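Local coordinates for protein deoxycytidylate deaminase (Cyanophage S-TIM5, PDB 4P9E) that probably deaminates dCMP to dUMP and binds a zinc ion in its presumed active site, at residues M28-I33 with F92-P97; G88-C93 with V110-Y115. One frame throughout, in Å; residues are numbered along the deposited sequence.

Interaction 1 of 2, residues M28-I33 with F92-P97; sequences MKVGAI and FCTHSP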
ATOM      1  N   MET A  28     -13.721  32.916  -2.297  1.00 79.03           N
ATOM      2  CA  MET A  28     -14.375  31.693  -2.725  1.00 66.49           C
ATOM      3  C   MET A  28     -14.099  30.580  -1.746  1.00 61.60           C
ATOM      4  O   MET A  28     -12.951  30.360  -1.381  1.00 61.74           O
ATOM      5  CB  MET A  28     -13.829  31.285  -4.077  1.00 57.17           C
ATOM      6  CG  MET A  28     -14.823  30.614  -4.964  1.00 52.71           C
ATOM      7  SD  MET A  28     -14.064  30.484  -6.578  1.00 69.29           S
ATOM      8  CE  MET A  28     -15.483  30.756  -7.648  1.00 88.69           C
ATOM      9  N   LYS A  29     -15.153  29.895  -1.314  1.00 52.89           N
ATOM     10  CA  LYS A  29     -15.013  28.654  -0.556  1.00 50.43           C
ATOM     11  C   LYS A  29     -15.253  27.414  -1.447  1.00 43.72           C
ATOM     12  O   LYS A  29     -16.316  27.253  -2.041  1.00 46.10           O
ATOM     13  CB  LYS A  29     -15.950  28.648   0.647  1.00 48.59           C
ATOM     14  CG  LYS A  29     -15.755  29.818   1.578  1.00 55.44           C
ATOM     15  CD  LYS A  29     -16.251  29.494   2.988  1.00 54.27           C
ATOM     16  CE  LYS A  29     -16.293  30.744   3.859  1.00 67.84           C
ATOM     17  NZ  LYS A  29     -15.048  31.563   3.714  1.00 72.83           N
ATOM     18  N   VAL A  30     -14.246  26.553  -1.540  1.00 49.29           N
ATOM     19  CA  VAL A  30     -14.290  25.375  -2.405  1.00 42.92           C
ATOM     20  C   VAL A  30     -14.030  24.102  -1.603  1.00 41.59           C
ATOM     21  O   VAL A  30     -13.193  24.079  -0.691  1.00 39.34           O
ATOM     22  CB  VAL A  30     -13.222  25.473  -3.517  1.00 41.68           C
ATOM     23  CG1 VAL A  30     -13.455  24.422  -4.599  1.00 37.98           C
ATOM     24  CG2 VAL A  30     -13.219  26.868  -4.121  1.00 42.23           C
ATOM     25  N   GLY A  31     -14.750  23.043  -1.937  1.00 37.47           N
ATOM     26  CA  GLY A  31     -14.501  21.755  -1.330  1.00 33.18           C
ATOM     27  C   GLY A  31     -14.273  20.732  -2.412  1.00 34.85           C
ATOM     28  O   GLY A  31     -14.820  20.851  -3.495  1.00 37.40           O
ATOM     29  N   ALA A  32     -13.450  19.732  -2.130  1.00 38.29           N
ATOM     30  CA  ALA A  32     -13.274  18.610  -3.054  1.00 37.46           C
ATOM     31  C   ALA A  32     -13.265  17.279  -2.298  1.00 37.70           C
ATOM     32  O   ALA A  32     -12.936  17.228  -1.121  1.00 34.31           O
ATOM     33  CB  ALA A  32     -12.004  18.776  -3.903  1.00 31.92           C
ATOM     34  N   ILE A  33     -13.649  16.216  -2.998  1.00 41.73           N
ATOM     35  CA  ILE A  33     -13.776  14.866  -2.454  1.00 38.67           C
ATOM     36  C   ILE A  33     -13.288  13.888  -3.515  1.00 40.25           C
ATOM     37  O   ILE A  33     -13.739  13.948  -4.650  1.00 38.47           O
ATOM     38  CB  ILE A  33     -15.251  14.550  -2.141  1.00 40.07           C
ATOM     39  CG1 ILE A  33     -15.657  15.209  -0.838  1.00 44.72           C
ATOM     40  CG2 ILE A  33     -15.482  13.086  -1.984  1.00 40.02           C
ATOM     41  CD1 ILE A  33     -14.966  14.625   0.348  1.00 42.80           C
ATOM     42  N   PHE A  92     -15.262  14.883  -6.855  1.00 31.64           N
ATOM     43  CA  PHE A  92     -16.416  15.764  -6.660  1.00 32.00           C
ATOM     44  C   PHE A  92     -15.941  17.090  -6.108  1.00 32.96           C
ATOM     45  O   PHE A  92     -15.421  17.166  -5.007  1.00 31.16           O
ATOM     46  CB  PHE A  92     -17.441  15.182  -5.699  1.00 30.62           C
ATOM     47  CG  PHE A  92     -18.149  13.992  -6.229  1.00 36.26           C
ATOM     48  CD1 PHE A  92     -19.437  14.101  -6.715  1.00 37.71           C
ATOM     49  CD2 PHE A  92     -17.531  12.754  -6.258  1.00 32.15           C
ATOM     50  CE1 PHE A  92     -20.087  12.993  -7.209  1.00 36.78           C
ATOM     51  CE2 PHE A  92     -18.186  11.658  -6.757  1.00 32.21           C
ATOM     52  CZ  PHE A  92     -19.456  11.777  -7.230  1.00 33.08           C
ATOM     53  N   CYS A  93     -16.124  18.150  -6.874  1.00 36.86           N
ATOM     54  CA  CYS A  93     -15.749  19.451  -6.388  1.00 36.51           C
ATOM     55  C   CYS A  93     -16.967  20.402  -6.381  1.00 38.59           C
ATOM     56  O   CYS A  93     -17.884  20.249  -7.184  1.00 42.01           O
ATOM     57  CB  CYS A  93     -14.586  19.986  -7.232  1.00 39.48           C
ATOM     58  SG  CYS A  93     -13.683  21.356  -6.446  1.00 58.70           S
ATOM     59  N   THR A  94     -17.003  21.350  -5.453  1.00 25.68           N
ATOM     60  CA  THR A  94     -18.033  22.385  -5.495  1.00 30.16           C
ATOM     61  C   THR A  94     -17.880  23.266  -6.728  1.00 31.86           C
ATOM     62  O   THR A  94     -18.856  23.766  -7.259  1.00 32.00           O
ATOM     63  CB  THR A  94     -18.025  23.292  -4.245  1.00 28.05           C
ATOM     64  OG1 THR A  94     -16.716  23.830  -4.038  1.00 31.94           O
ATOM     65  CG2 THR A  94     -18.451  22.524  -3.012  1.00 29.55           C
ATOM     66  N   HIS A  95     -16.653  23.447  -7.190  1.00 29.29           N
ATOM     67  CA  HIS A  95     -16.416  24.297  -8.340  1.00 31.31           C
ATOM     68  C   HIS A  95     -15.682  23.609  -9.464  1.00 36.44           C
ATOM     69  O   HIS A  95     -14.895  22.707  -9.228  1.00 38.45           O
ATOM     70  CB  HIS A  95     -15.651  25.542  -7.931  1.00 36.71           C
ATOM     71  CG  HIS A  95     -16.425  26.442  -7.021  1.00 43.11           C
ATOM     72  ND1 HIS A  95     -16.689  26.117  -5.709  1.00 41.49           N
ATOM     73  CD2 HIS A  95     -17.016  27.633  -7.250  1.00 44.21           C
ATOM     74  CE1 HIS A  95     -17.400  27.086  -5.160  1.00 40.79           C
ATOM     75  NE2 HIS A  95     -17.606  28.022  -6.066  1.00 43.56           N
ATOM     76  N   SER A  96     -15.993  24.029 -10.688  1.00 41.94           N
ATOM     77  CA  SER A  96     -15.188  23.750 -11.864  1.00 42.43           C
ATOM     78  C   SER A  96     -13.737  24.096 -11.513  1.00 44.31           C
ATOM     79  O   SER A  96     -13.499  25.085 -10.829  1.00 51.28           O
ATOM     80  CB  SER A  96     -15.721  24.587 -13.043  1.00 46.48           C
ATOM     81  OG  SER A  96     -14.703  25.058 -13.920  1.00 58.27           O
ATOM     82  N   PRO A  97     -12.768  23.251 -11.913  1.00 45.27           N
ATOM     83  CA  PRO A  97     -11.373  23.544 -11.562  1.00 50.13           C
ATOM     84  C   PRO A  97     -10.640  24.501 -12.499  1.00 47.51           C
ATOM     85  O   PRO A  97     -10.932  24.572 -13.685  1.00 53.72           O
ATOM     86  CB  PRO A  97     -10.702  22.166 -11.586  1.00 40.05           C
ATOM     87  CG  PRO A  97     -11.533  21.371 -12.478  1.00 39.92           C
ATOM     88  CD  PRO A  97     -12.938  21.845 -12.305  1.00 44.14           C
TER
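Met28 and Val30 both approach the imidazole of His95 obliquely. Met28 and His95 reach toward each other tip to tip, Met28 CE ending 3.5 Å from His95 CD2, while the sulfur sits 4.5 Å from the ring centroid and 29° off the ring normal, a Met-aromatic contact. Lys29 O lies near His95 CE1, and Val30 CG1 is 3.8 Å from His95 ND1. Thr94 OG1 lies at the ring edge, in plane, 2.8 Å from His95 ND1 in a hydrogen bond (either may donate) that helps set the rotation of the imidazole. The Phe92 ring has Ile33 O at one edge, near its plane; its stacking partner is Tyr114, and Tyr12 of helix 6-20 also meets it.

Between these rings the backbones form an antiparallel pairing of neighbouring strands, 31-36 and 90-93, in the central sheet of the deaminase fold. Ile33 and Phe92 are a hydrogen-bonded pair with two reciprocal bonds, and Ala32 faces Cys93 as a non-hydrogen-bonded pair. At Thr94 the chain turns a corner, and the ladder is continued partly by a side chain: Thr94 N donates to Gly31 O, whereas Gly31 N donates to Thr94 OG1 at 3.0 Å. The hydroxyl, between the backbone N and the carbonyl carbon (chi1 53°), reaches both Gly31 N and imidazole. Val30 CG1 packs 3.6 Å from Cys93 SG, and helix 71-80 adjoins this side through Ala71 and Glu72.

Interaction 2 of 2, residues G88-C93 with V110-Y115; sequences GSELFC and VKKVYY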
ATOM      1  N   GLY A  88      -7.978   6.358 -11.636  1.00 35.21           N
ATOM      2  CA  GLY A  88      -9.274   5.718 -11.770  1.00 32.01           C
ATOM      3  C   GLY A  88     -10.333   6.222 -10.807  1.00 35.45           C
ATOM      4  O   GLY A  88     -11.471   5.773 -10.825  1.00 39.07           O
ATOM      5  N   SER A  89      -9.962   7.162  -9.959  1.00 33.94           N
ATOM      6  CA  SER A  89     -10.915   7.749  -9.038  1.00 37.81           C
ATOM      7  C   SER A  89     -11.737   8.830  -9.720  1.00 34.53           C
ATOM      8  O   SER A  89     -11.504   9.166 -10.886  1.00 35.56           O
ATOM      9  CB  SER A  89     -10.185   8.375  -7.859  1.00 36.94           C
ATOM     10  OG  SER A  89      -9.485   9.528  -8.286  1.00 31.90           O
ATOM     11  N   GLU A  90     -12.690   9.373  -8.975  1.00 33.17           N
ATOM     12  CA  GLU A  90     -13.472  10.514  -9.430  1.00 37.75           C
ATOM     13  C   GLU A  90     -13.385  11.662  -8.451  1.00 35.82           C
ATOM     14  O   GLU A  90     -13.297  11.466  -7.246  1.00 33.81           O
ATOM     15  CB  GLU A  90     -14.921  10.121  -9.588  1.00 36.22           C
ATOM     16  CG  GLU A  90     -15.075   8.686 -10.014  1.00 52.64           C
ATOM     17  CD  GLU A  90     -16.383   8.440 -10.689  1.00 49.65           C
ATOM     18  OE1 GLU A  90     -17.376   8.174  -9.982  1.00 55.04           O
ATOM     19  OE2 GLU A  90     -16.408   8.534 -11.926  1.00 44.90           O
ATOM     20  N   LEU A  91     -13.419  12.868  -8.982  1.00 34.85           N
ATOM     21  CA  LEU A  91     -13.354  14.052  -8.164  1.00 30.33           C
ATOM     22  C   LEU A  91     -14.724  14.729  -8.064  1.00 35.28           C
ATOM     23  O   LEU A  91     -15.296  15.094  -9.083  1.00 36.68           O
ATOM     24  CB  LEU A  91     -12.372  15.001  -8.814  1.00 29.65           C
ATOM     25  CG  LEU A  91     -12.085  16.267  -8.033  1.00 39.01           C
ATOM     26  CD1 LEU A  91     -11.515  15.898  -6.671  1.00 36.00           C
ATOM     27  CD2 LEU A  91     -11.119  17.103  -8.835  1.00 37.09           C
ATOM     28  N   PHE A  92     -15.262  14.883  -6.855  1.00 31.64           N
ATOM     29  CA  PHE A  92     -16.416  15.764  -6.660  1.00 32.00           C
ATOM     30  C   PHE A  92     -15.941  17.090  -6.108  1.00 32.96           C
ATOM     31  O   PHE A  92     -15.421  17.166  -5.007  1.00 31.16           O
ATOM     32  CB  PHE A  92     -17.441  15.182  -5.699  1.00 30.62           C
ATOM     33  CG  PHE A  92     -18.149  13.992  -6.229  1.00 36.26           C
ATOM     34  CD1 PHE A  92     -19.437  14.101  -6.715  1.00 37.71           C
ATOM     35  CD2 PHE A  92     -17.531  12.754  -6.258  1.00 32.15           C
ATOM     36  CE1 PHE A  92     -20.087  12.993  -7.209  1.00 36.78           C
ATOM     37  CE2 PHE A  92     -18.186  11.658  -6.757  1.00 32.21           C
ATOM     38  CZ  PHE A  92     -19.456  11.777  -7.230  1.00 33.08           C
ATOM     39  N   CYS A  93     -16.124  18.150  -6.874  1.00 36.86           N
ATOM     40  CA  CYS A  93     -15.749  19.451  -6.388  1.00 36.51           C
ATOM     41  C   CYS A  93     -16.967  20.402  -6.381  1.00 38.59           C
ATOM     42  O   CYS A  93     -17.884  20.249  -7.184  1.00 42.01           O
ATOM     43  CB  CYS A  93     -14.586  19.986  -7.232  1.00 39.48           C
ATOM     44  SG  CYS A  93     -13.683  21.356  -6.446  1.00 58.70           S
ATOM     45  N   VAL A 110      -7.390  10.849 -13.001  1.00 33.42           N
ATOM     46  CA  VAL A 110      -8.745  11.059 -12.521  1.00 34.34           C
ATOM     47  C   VAL A 110      -9.693  10.781 -13.683  1.00 36.98           C
ATOM     48  O   VAL A 110      -9.544  11.326 -14.764  1.00 39.84           O
ATOM     49  CB  VAL A 110      -8.926  12.462 -11.947  1.00 30.43           C
ATOM     50  CG1 VAL A 110     -10.385  12.798 -11.738  1.00 26.26           C
ATOM     51  CG2 VAL A 110      -8.173  12.572 -10.632  1.00 31.36           C
ATOM     52  N   LYS A 111     -10.639   9.883 -13.453  1.00 40.31           N
ATOM     53  CA  LYS A 111     -11.512   9.380 -14.494  1.00 41.71           C
ATOM     54  C   LYS A 111     -12.528  10.450 -14.910  1.00 48.47           C
ATOM     55  O   LYS A 111     -12.729  10.723 -16.095  1.00 43.47           O
ATOM     56  CB  LYS A 111     -12.217   8.133 -13.961  1.00 42.42           C
ATOM     57  CG  LYS A 111     -13.202   7.495 -14.905  1.00 58.99           C
ATOM     58  CD  LYS A 111     -13.694   6.168 -14.344  1.00 68.80           C
ATOM     59  CE  LYS A 111     -14.279   6.328 -12.938  1.00 61.21           C
ATOM     60  NZ  LYS A 111     -14.596   5.013 -12.280  1.00 57.85           N
ATOM     61  N   LYS A 112     -13.155  11.065 -13.913  1.00 37.00           N
ATOM     62  CA  LYS A 112     -14.186  12.046 -14.163  1.00 35.19           C
ATOM     63  C   LYS A 112     -14.250  13.080 -13.036  1.00 32.92           C
ATOM     64  O   LYS A 112     -13.986  12.771 -11.882  1.00 30.75           O
ATOM     65  CB  LYS A 112     -15.528  11.329 -14.321  1.00 36.76           C
ATOM     66  CG  LYS A 112     -16.735  12.234 -14.374  1.00 35.65           C
ATOM     67  CD  LYS A 112     -17.984  11.403 -14.378  1.00 38.09           C
ATOM     68  CE  LYS A 112     -19.202  12.192 -14.828  1.00 39.92           C
ATOM     69  NZ  LYS A 112     -20.387  11.322 -14.691  1.00 42.28           N
ATOM     70  N   VAL A 113     -14.594  14.310 -13.392  1.00 32.44           N
ATOM     71  CA  VAL A 113     -14.866  15.364 -12.422  1.00 34.37           C
ATOM     72  C   VAL A 113     -16.357  15.793 -12.416  1.00 36.69           C
ATOM     73  O   VAL A 113     -16.915  16.137 -13.453  1.00 39.32           O
ATOM     74  CB  VAL A 113     -13.969  16.612 -12.675  1.00 37.34           C
ATOM     75  CG1 VAL A 113     -14.302  17.729 -11.687  1.00 38.22           C
ATOM     76  CG2 VAL A 113     -12.484  16.251 -12.602  1.00 28.38           C
ATOM     77  N   TYR A 114     -16.989  15.748 -11.245  1.00 38.09           N
ATOM     78  CA  TYR A 114     -18.318  16.314 -11.023  1.00 34.12           C
ATOM     79  C   TYR A 114     -18.175  17.670 -10.323  1.00 33.34           C
ATOM     80  O   TYR A 114     -17.502  17.769  -9.295  1.00 29.22           O
ATOM     81  CB  TYR A 114     -19.154  15.406 -10.118  1.00 34.21           C
ATOM     82  CG  TYR A 114     -19.435  14.013 -10.626  1.00 38.10           C
ATOM     83  CD1 TYR A 114     -20.647  13.701 -11.212  1.00 39.01           C
ATOM     84  CD2 TYR A 114     -18.499  12.988 -10.481  1.00 42.72           C
ATOM     85  CE1 TYR A 114     -20.914  12.409 -11.671  1.00 44.82           C
ATOM     86  CE2 TYR A 114     -18.755  11.693 -10.938  1.00 38.45           C
ATOM     87  CZ  TYR A 114     -19.963  11.414 -11.527  1.00 45.91           C
ATOM     88  OH  TYR A 114     -20.224  10.144 -11.981  1.00 52.22           O
ATOM     89  N   TYR A 115     -18.797  18.712 -10.866  1.00 33.40           N
ATOM     90  CA  TYR A 115     -18.830  20.016 -10.183  1.00 36.95           C
ATOM     91  C   TYR A 115     -20.233  20.589 -10.026  1.00 41.10           C
ATOM     92  O   TYR A 115     -21.143  20.277 -10.807  1.00 39.34           O
ATOM     93  CB  TYR A 115     -17.945  21.039 -10.877  1.00 34.57           C
ATOM     94  CG  TYR A 115     -18.454  21.470 -12.226  1.00 41.53           C
ATOM     95  CD1 TYR A 115     -19.231  22.612 -12.361  1.00 41.93           C
ATOM     96  CD2 TYR A 115     -18.147  20.747 -13.373  1.00 40.97           C
ATOM     97  CE1 TYR A 115     -19.692  23.024 -13.590  1.00 44.05           C
ATOM     98  CE2 TYR A 115     -18.615  21.145 -14.608  1.00 42.49           C
ATOM     99  CZ  TYR A 115     -19.386  22.291 -14.714  1.00 48.60           C
ATOM    100  OH  TYR A 115     -19.859  22.703 -15.947  1.00 55.61           O
TER
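Phe92 and Tyr114 lie side by side on neighbouring parallel strands, the two ends of a beta-alpha-beta crossover whose helix is 99-107. Tyr114 CB starts 3.7 Å from Phe92 CD1. Its CG, anti to the carbonyl carbon (chi1 -61°), meets Phe92 CE1, and CD2 comes over one face of the phenyl, 3.6 Å from Phe92 CZ. The result is an offset stack, centroids 4.4 Å apart and planes at 3°. Tyr114 CE2 passes 3.9 Å from Glu90 OE1 at the ring edge, the carboxylate turned 85° to the ring. Over the opposite face, toward the rim, stands Lys112 CE, 3.4 Å above the ring plane. At the tip, OH takes a weak hydrogen bond from Lys112 NZ and has another weak one with Lys9, while Lys112 NZ also forms a salt bridge with Glu136.

Backbone bonds alternate: Leu91 N to Lys112 O, Tyr114 N to Leu91 O, Cys93 N to Tyr114 O. On the other face Leu91 CB packs 4.0 Å from Val113 CG2, and Ile105 of the crossover helix touches both residues. Just before the strands begin, Lys111 N donates to Ser89 O, and Lys111 NZ stands in a long salt bridge, 4.0 Å from Glu90 OE2.

Overall arrangement
Strand 90-93 has neighbours of opposite direction: interaction 1 joins it antiparallel to 31-36, interaction 2 parallel to 112-115. Phe92 and Cys93 belong to both contacts, whose centres lie 11 Å apart. They also touch directly, Ala32 CB lying 4.0 Å from Leu91 CD1, and Tyr115 CB packs 3.6 Å from Ser96 N. The face bearing Cys93 looks toward the catalytic region: its side chain is about 4 Å from that of Glu72, the predicted proton donor, and about 8 Å from the zinc ion. His70, Cys98 and Cys101 bind that metal, Cys98 following directly on segment 92-97.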